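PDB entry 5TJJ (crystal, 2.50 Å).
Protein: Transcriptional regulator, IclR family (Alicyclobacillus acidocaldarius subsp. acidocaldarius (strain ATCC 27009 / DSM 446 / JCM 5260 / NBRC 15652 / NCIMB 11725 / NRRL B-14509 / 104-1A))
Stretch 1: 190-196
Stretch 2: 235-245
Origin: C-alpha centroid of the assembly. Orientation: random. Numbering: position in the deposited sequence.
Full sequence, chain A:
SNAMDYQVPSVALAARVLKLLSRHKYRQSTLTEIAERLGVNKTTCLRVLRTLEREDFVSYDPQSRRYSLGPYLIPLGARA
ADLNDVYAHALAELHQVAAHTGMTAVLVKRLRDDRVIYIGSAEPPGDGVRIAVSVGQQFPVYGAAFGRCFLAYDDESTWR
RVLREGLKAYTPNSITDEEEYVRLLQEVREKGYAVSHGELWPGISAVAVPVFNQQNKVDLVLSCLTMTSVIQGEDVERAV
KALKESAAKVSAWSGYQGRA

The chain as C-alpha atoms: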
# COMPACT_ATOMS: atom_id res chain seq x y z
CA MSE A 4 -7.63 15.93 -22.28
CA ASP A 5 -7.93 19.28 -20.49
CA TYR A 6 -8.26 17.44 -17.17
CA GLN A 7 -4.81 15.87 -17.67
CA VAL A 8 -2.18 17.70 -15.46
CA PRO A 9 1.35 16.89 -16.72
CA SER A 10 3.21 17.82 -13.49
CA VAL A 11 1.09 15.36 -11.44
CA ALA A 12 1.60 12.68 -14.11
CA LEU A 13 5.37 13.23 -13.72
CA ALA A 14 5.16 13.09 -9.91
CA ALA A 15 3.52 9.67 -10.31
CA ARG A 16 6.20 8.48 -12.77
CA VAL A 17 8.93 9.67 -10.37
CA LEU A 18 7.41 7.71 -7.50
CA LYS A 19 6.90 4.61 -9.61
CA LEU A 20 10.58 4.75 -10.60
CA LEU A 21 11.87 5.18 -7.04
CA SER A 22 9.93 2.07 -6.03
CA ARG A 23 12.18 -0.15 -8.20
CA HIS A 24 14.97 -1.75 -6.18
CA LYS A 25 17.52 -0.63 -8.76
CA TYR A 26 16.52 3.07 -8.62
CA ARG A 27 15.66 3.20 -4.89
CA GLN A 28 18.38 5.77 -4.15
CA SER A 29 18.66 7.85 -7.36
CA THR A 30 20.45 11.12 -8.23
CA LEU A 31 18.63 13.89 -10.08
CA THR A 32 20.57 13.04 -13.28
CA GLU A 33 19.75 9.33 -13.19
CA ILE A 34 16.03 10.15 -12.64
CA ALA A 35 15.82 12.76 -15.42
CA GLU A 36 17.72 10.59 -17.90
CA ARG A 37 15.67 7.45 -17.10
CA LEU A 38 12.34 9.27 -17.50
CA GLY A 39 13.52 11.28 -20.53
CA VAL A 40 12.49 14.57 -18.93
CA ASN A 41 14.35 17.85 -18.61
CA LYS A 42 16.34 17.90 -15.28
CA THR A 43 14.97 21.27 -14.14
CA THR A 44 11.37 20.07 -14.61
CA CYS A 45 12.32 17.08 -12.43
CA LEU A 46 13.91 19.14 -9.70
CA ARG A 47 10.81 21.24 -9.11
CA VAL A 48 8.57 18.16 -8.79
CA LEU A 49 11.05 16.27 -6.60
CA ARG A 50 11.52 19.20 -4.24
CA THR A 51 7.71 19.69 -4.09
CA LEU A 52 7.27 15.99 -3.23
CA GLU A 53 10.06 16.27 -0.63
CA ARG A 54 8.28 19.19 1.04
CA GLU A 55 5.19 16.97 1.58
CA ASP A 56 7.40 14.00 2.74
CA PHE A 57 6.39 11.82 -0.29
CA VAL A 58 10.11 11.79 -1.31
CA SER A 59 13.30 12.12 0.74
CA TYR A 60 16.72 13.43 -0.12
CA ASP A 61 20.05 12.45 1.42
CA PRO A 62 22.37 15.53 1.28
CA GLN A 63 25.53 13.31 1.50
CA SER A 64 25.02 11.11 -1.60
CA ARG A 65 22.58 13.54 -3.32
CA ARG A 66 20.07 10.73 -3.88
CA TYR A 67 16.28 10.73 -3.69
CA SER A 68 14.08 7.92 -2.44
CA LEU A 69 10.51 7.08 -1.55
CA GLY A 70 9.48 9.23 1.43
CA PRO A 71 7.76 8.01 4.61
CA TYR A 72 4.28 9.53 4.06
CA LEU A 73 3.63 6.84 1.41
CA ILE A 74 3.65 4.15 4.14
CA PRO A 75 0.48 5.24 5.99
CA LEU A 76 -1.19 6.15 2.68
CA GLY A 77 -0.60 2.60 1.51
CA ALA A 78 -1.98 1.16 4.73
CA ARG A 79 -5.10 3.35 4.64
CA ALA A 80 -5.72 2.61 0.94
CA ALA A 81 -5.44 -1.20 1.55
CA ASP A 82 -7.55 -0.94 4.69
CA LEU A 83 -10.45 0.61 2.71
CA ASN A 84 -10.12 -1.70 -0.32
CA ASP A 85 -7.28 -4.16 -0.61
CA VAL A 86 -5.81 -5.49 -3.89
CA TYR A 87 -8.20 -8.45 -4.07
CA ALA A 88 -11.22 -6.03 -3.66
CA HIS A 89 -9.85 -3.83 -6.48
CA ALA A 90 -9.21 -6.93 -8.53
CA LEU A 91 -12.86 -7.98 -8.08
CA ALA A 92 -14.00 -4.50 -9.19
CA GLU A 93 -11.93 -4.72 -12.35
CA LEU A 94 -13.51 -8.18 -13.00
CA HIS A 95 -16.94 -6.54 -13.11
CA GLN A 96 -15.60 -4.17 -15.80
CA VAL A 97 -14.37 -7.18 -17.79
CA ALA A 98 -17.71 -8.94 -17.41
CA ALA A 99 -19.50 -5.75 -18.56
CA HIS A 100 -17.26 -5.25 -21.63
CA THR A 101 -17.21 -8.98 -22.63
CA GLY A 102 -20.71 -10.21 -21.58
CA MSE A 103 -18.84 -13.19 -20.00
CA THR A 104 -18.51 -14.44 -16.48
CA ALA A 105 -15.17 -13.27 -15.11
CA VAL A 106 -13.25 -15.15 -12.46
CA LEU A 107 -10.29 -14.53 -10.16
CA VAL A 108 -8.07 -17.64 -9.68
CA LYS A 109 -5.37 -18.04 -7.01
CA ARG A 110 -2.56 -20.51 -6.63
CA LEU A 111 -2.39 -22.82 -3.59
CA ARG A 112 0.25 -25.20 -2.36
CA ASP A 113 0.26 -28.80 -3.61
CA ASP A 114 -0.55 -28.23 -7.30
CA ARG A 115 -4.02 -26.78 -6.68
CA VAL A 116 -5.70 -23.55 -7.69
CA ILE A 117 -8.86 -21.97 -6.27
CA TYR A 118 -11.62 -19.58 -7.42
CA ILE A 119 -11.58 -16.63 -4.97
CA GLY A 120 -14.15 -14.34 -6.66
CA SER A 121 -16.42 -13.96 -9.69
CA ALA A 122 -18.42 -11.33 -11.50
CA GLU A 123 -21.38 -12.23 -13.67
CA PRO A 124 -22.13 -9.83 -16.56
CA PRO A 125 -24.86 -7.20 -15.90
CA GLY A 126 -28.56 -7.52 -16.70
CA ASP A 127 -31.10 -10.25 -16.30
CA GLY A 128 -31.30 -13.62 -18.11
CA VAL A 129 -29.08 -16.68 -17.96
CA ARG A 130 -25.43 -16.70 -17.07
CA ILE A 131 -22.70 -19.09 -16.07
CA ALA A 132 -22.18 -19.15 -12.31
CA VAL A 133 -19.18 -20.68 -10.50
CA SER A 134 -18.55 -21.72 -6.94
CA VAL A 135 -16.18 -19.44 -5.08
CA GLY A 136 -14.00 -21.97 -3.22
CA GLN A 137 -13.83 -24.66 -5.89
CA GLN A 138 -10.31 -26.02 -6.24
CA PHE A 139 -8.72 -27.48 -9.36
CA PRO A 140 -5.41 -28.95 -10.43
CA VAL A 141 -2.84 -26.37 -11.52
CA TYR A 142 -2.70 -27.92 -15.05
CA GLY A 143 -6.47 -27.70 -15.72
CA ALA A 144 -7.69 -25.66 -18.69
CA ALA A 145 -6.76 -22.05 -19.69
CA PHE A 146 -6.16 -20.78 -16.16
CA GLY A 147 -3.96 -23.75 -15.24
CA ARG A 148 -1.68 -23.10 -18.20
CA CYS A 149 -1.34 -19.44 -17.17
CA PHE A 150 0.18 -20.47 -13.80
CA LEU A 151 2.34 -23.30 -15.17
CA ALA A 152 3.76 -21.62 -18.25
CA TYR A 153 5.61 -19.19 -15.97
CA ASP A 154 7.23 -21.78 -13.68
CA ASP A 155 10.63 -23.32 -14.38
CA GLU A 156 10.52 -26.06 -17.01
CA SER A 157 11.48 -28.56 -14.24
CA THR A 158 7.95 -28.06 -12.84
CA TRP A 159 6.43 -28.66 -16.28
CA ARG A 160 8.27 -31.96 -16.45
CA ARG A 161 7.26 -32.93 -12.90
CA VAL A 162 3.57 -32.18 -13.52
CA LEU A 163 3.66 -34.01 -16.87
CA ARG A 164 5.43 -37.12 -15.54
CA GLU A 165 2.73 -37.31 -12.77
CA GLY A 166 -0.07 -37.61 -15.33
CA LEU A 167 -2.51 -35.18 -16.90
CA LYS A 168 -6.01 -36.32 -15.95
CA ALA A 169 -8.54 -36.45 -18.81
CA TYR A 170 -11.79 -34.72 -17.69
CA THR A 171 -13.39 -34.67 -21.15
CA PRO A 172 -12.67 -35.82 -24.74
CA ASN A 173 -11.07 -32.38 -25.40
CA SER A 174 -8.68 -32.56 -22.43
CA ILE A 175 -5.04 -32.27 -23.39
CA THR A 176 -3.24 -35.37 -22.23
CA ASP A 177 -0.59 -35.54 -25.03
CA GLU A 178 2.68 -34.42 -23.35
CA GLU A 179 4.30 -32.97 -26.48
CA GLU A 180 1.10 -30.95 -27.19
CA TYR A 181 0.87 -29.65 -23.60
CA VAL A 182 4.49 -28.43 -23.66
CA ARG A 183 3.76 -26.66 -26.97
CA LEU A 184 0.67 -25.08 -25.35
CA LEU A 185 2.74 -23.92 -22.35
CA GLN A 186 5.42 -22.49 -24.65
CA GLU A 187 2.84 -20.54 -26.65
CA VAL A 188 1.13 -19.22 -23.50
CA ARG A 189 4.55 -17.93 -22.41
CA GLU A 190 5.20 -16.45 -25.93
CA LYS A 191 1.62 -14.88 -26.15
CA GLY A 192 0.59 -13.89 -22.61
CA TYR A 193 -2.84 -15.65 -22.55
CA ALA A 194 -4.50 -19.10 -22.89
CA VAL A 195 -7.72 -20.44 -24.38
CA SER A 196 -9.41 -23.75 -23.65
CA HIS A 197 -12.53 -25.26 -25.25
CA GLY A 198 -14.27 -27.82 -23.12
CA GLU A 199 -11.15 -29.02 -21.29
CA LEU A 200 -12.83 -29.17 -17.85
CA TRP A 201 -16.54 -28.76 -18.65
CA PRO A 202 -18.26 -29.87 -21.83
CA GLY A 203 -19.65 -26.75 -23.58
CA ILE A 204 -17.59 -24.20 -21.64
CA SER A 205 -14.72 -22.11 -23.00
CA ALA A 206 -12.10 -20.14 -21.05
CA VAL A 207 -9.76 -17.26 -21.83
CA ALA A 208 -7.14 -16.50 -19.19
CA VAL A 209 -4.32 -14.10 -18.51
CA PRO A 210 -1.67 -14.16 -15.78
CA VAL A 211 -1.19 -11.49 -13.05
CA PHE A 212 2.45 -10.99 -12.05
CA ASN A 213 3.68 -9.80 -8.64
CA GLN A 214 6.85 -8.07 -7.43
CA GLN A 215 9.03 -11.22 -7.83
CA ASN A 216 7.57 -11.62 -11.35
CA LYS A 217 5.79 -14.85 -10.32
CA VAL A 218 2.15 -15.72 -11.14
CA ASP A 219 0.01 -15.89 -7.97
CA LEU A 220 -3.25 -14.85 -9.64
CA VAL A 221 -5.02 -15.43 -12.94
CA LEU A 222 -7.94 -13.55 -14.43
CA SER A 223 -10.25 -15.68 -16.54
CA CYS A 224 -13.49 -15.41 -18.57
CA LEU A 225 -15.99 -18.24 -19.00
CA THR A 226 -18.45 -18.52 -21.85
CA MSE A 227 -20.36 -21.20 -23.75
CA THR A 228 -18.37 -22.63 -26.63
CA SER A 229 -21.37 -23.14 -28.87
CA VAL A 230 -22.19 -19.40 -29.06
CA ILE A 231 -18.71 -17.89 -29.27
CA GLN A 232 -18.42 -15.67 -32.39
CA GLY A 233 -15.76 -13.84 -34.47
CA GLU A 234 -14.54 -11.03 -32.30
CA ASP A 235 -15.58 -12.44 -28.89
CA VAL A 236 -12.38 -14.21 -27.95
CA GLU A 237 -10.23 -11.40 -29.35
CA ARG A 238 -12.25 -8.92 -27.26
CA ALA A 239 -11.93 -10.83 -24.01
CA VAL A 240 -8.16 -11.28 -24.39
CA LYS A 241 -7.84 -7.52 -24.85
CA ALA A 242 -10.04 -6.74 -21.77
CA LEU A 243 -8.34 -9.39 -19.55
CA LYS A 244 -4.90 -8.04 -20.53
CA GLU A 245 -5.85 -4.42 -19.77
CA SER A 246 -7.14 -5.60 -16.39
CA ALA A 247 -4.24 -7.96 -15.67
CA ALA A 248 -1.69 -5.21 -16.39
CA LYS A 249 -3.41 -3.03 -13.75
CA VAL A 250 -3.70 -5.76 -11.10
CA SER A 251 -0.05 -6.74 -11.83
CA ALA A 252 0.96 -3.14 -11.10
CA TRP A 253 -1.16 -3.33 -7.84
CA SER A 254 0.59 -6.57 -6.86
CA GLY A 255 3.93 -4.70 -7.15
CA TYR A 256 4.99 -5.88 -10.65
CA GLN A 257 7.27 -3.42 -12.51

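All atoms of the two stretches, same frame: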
# COMPACT_ATOMS: atom_id res chain seq x y z
N GLU A 190 4.94 -17.36 -24.80
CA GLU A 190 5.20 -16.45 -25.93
C GLU A 190 4.08 -15.38 -25.96
O GLU A 190 4.37 -14.19 -25.94
CB GLU A 190 5.33 -17.24 -27.28
CG GLU A 190 6.69 -17.96 -27.52
CD GLU A 190 6.70 -19.09 -28.62
OE1 GLU A 190 5.69 -19.82 -28.83
OE2 GLU A 190 7.78 -19.29 -29.27
N LYS A 191 2.80 -15.79 -25.90
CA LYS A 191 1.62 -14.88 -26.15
C LYS A 191 0.97 -14.15 -24.98
O LYS A 191 0.24 -13.19 -25.20
CB LYS A 191 0.51 -15.64 -26.89
CG LYS A 191 0.81 -15.93 -28.34
CD LYS A 191 -0.24 -16.90 -28.91
CE LYS A 191 -0.02 -17.19 -30.38
NZ LYS A 191 -0.86 -18.31 -30.86
N GLY A 192 1.16 -14.59 -23.76
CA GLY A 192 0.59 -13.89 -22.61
C GLY A 192 -0.88 -14.20 -22.27
O GLY A 192 -1.46 -13.48 -21.46
N TYR A 193 -1.47 -15.23 -22.88
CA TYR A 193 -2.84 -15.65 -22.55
C TYR A 193 -3.04 -17.09 -22.94
O TYR A 193 -2.19 -17.64 -23.59
CB TYR A 193 -3.87 -14.76 -23.26
CG TYR A 193 -3.94 -14.91 -24.78
CD1 TYR A 193 -3.18 -14.10 -25.62
CD2 TYR A 193 -4.79 -15.85 -25.35
CE1 TYR A 193 -3.26 -14.26 -27.01
CE2 TYR A 193 -4.87 -16.01 -26.71
CZ TYR A 193 -4.10 -15.22 -27.53
OH TYR A 193 -4.23 -15.40 -28.88
N ALA A 194 -4.14 -17.70 -22.50
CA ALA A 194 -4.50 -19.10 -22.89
C ALA A 194 -5.96 -19.20 -23.22
O ALA A 194 -6.74 -18.39 -22.77
CB ALA A 194 -4.16 -20.10 -21.80
N VAL A 195 -6.33 -20.19 -24.02
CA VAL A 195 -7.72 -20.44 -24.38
C VAL A 195 -7.94 -21.93 -24.30
O VAL A 195 -7.12 -22.69 -24.76
CB VAL A 195 -8.05 -19.93 -25.80
CG1 VAL A 195 -9.51 -20.20 -26.17
CG2 VAL A 195 -7.76 -18.44 -25.92
N SER A 196 -9.05 -22.35 -23.72
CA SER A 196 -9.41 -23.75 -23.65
C SER A 196 -10.86 -23.88 -24.06
O SER A 196 -11.66 -22.99 -23.76
CB SER A 196 -9.19 -24.29 -22.24
OG SER A 196 -10.08 -23.74 -21.28
N ASP A 235 -15.39 -12.22 -30.33
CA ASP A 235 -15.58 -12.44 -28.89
C ASP A 235 -14.32 -12.77 -28.13
O ASP A 235 -14.04 -12.17 -27.11
CB ASP A 235 -16.56 -13.59 -28.62
CG ASP A 235 -18.00 -13.22 -28.88
OD1 ASP A 235 -18.38 -12.04 -28.69
OD2 ASP A 235 -18.76 -14.13 -29.26
N VAL A 236 -13.58 -13.75 -28.63
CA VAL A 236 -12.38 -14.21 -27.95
C VAL A 236 -11.33 -13.11 -27.97
O VAL A 236 -10.78 -12.76 -26.94
CB VAL A 236 -11.83 -15.53 -28.55
CG1 VAL A 236 -10.51 -15.95 -27.90
CG2 VAL A 236 -12.88 -16.63 -28.42
N GLU A 237 -11.09 -12.57 -29.16
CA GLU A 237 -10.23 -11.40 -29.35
C GLU A 237 -10.57 -10.30 -28.34
O GLU A 237 -9.68 -9.76 -27.71
CB GLU A 237 -10.33 -10.86 -30.81
CG GLU A 237 -9.12 -10.05 -31.28
CD GLU A 237 -9.37 -9.18 -32.53
OE1 GLU A 237 -8.66 -8.14 -32.69
OE2 GLU A 237 -10.26 -9.52 -33.36
N ARG A 238 -11.85 -10.01 -28.15
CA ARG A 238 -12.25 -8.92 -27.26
C ARG A 238 -11.96 -9.21 -25.80
O ARG A 238 -11.56 -8.33 -25.05
CB ARG A 238 -13.75 -8.59 -27.43
CG ARG A 238 -14.17 -7.26 -26.80
CD ARG A 238 -15.67 -7.10 -26.68
NE ARG A 238 -16.31 -6.87 -27.99
CZ ARG A 238 -17.07 -7.75 -28.66
NH1 ARG A 238 -17.35 -8.96 -28.17
NH2 ARG A 238 -17.57 -7.39 -29.85
N ALA A 239 -12.13 -10.45 -25.39
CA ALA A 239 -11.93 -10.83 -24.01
C ALA A 239 -10.44 -10.86 -23.62
O ALA A 239 -10.05 -10.49 -22.51
CB ALA A 239 -12.59 -12.17 -23.78
N VAL A 240 -9.61 -11.31 -24.55
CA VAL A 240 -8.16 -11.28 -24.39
C VAL A 240 -7.71 -9.85 -24.14
O VAL A 240 -6.94 -9.60 -23.23
CB VAL A 240 -7.45 -11.86 -25.64
CG1 VAL A 240 -5.93 -11.58 -25.62
CG2 VAL A 240 -7.70 -13.36 -25.69
N LYS A 241 -8.22 -8.92 -24.94
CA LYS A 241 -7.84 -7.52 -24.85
C LYS A 241 -8.32 -6.90 -23.51
O LYS A 241 -7.57 -6.16 -22.88
CB LYS A 241 -8.33 -6.75 -26.08
CG LYS A 241 -7.62 -5.42 -26.33
CD LYS A 241 -8.24 -4.65 -27.50
CE LYS A 241 -8.34 -3.16 -27.20
NZ LYS A 241 -9.01 -2.45 -28.32
N ALA A 242 -9.51 -7.26 -23.05
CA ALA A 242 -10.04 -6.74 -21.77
C ALA A 242 -9.29 -7.38 -20.56
O ALA A 242 -8.83 -6.66 -19.68
CB ALA A 242 -11.54 -6.98 -21.68
N LEU A 243 -9.15 -8.69 -20.55
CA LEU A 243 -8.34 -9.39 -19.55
C LEU A 243 -6.91 -8.88 -19.44
O LEU A 243 -6.41 -8.73 -18.33
CB LEU A 243 -8.31 -10.91 -19.83
CG LEU A 243 -9.67 -11.57 -19.58
CD1 LEU A 243 -9.70 -12.92 -20.25
CD2 LEU A 243 -9.98 -11.65 -18.08
N LYS A 244 -6.25 -8.63 -20.56
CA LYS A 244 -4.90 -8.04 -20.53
C LYS A 244 -4.83 -6.62 -19.98
O LYS A 244 -3.91 -6.32 -19.24
CB LYS A 244 -4.22 -8.07 -21.89
CG LYS A 244 -3.59 -9.40 -22.19
CD LYS A 244 -3.03 -9.42 -23.60
CE LYS A 244 -2.05 -10.57 -23.79
NZ LYS A 244 -1.28 -10.34 -25.04
N GLU A 245 -5.78 -5.76 -20.36
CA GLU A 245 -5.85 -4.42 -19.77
C GLU A 245 -6.03 -4.50 -18.24
O GLU A 245 -5.34 -3.80 -17.49
CB GLU A 245 -6.94 -3.57 -20.41
CG GLU A 245 -6.58 -3.13 -21.82
CD GLU A 245 -7.73 -2.50 -22.60
OE1 GLU A 245 -8.62 -1.88 -21.95
OE2 GLU A 245 -7.75 -2.61 -23.86

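Packing a helix against the start of a β-strand often needs only a few side chains, provided that the backbone presents them at the right spacing, and this pair of stretches from an IclR-family regulator illustrates the point. Residues 190–191 finish a helix, Gly192 and Tyr193 form the link, and 194–196 begin a strand. The partner, 235–245, is helical throughout, its backbone tied by i to i+4 hydrogen bonds such as Val240 N to Val236 O (3.0 Å) and Lys244 N to Val240 O (2.9 Å). The two backbones come nearest where Tyr193 CA lies 7.1 Å from Val240 CA; by Val195 CA and Val236 CA the separation has grown to 8.6 Å.

Two periodicities meet here. Along the extended segment, Tyr193 and Val195 point toward the helix while the intervening Ala194 points away into a buried position. On the helix, Val236, Val240 and Lys244 recur every four residues and so form one stripe facing the other stretch. Glu237, by contrast, points away and remains exposed.

At the centre, Val240 lies over one face of the Tyr193 ring. Its CG1 sits 4.0 Å from the ring centroid and 21° off the normal, a CH-pi arrangement, with Tyr193 CD1 3.7 Å from Val240 CG1. A p rotamer at Tyr193 and a t rotamer at Val240 accompany this fit: the flat aromatic surface accepts a methyl group, CG1, of the compact, β-branched valine. Two residues further along the strand and one helical turn back along the helix, Val195 CG2 meets Val236 CG1 at 4.2 Å, a looser apolar contact between two β-branched residues, both with t rotamers.

The other end of the stripe is polar at its tip. Lys244 reaches out with chi2 to chi4 all t, and its NZ donates a hydrogen bond to the carbonyl Lys191 O at 3.2 Å. The chain also packs: Lys244 CE lies 4.1 Å from Tyr193 CD1, oblique to the ring, and passes 3.8 Å from Gly192 O. Lysine thus combines van der Waals contact with the ring and an amine that serves a carbonyl at the helix end.

Gly192 makes room for this arrangement. It is the first residue to leave helical geometry, with a positive phi of 82°, where a CB would be jammed against the preceding carbonyl oxygen. That same CB would point toward the helix and come within 3.4 Å of Lys244 CE, a tight approach. Altogether the contact buries 227 Å², a modest area to which Lys244, Tyr193 and Val240 contribute most.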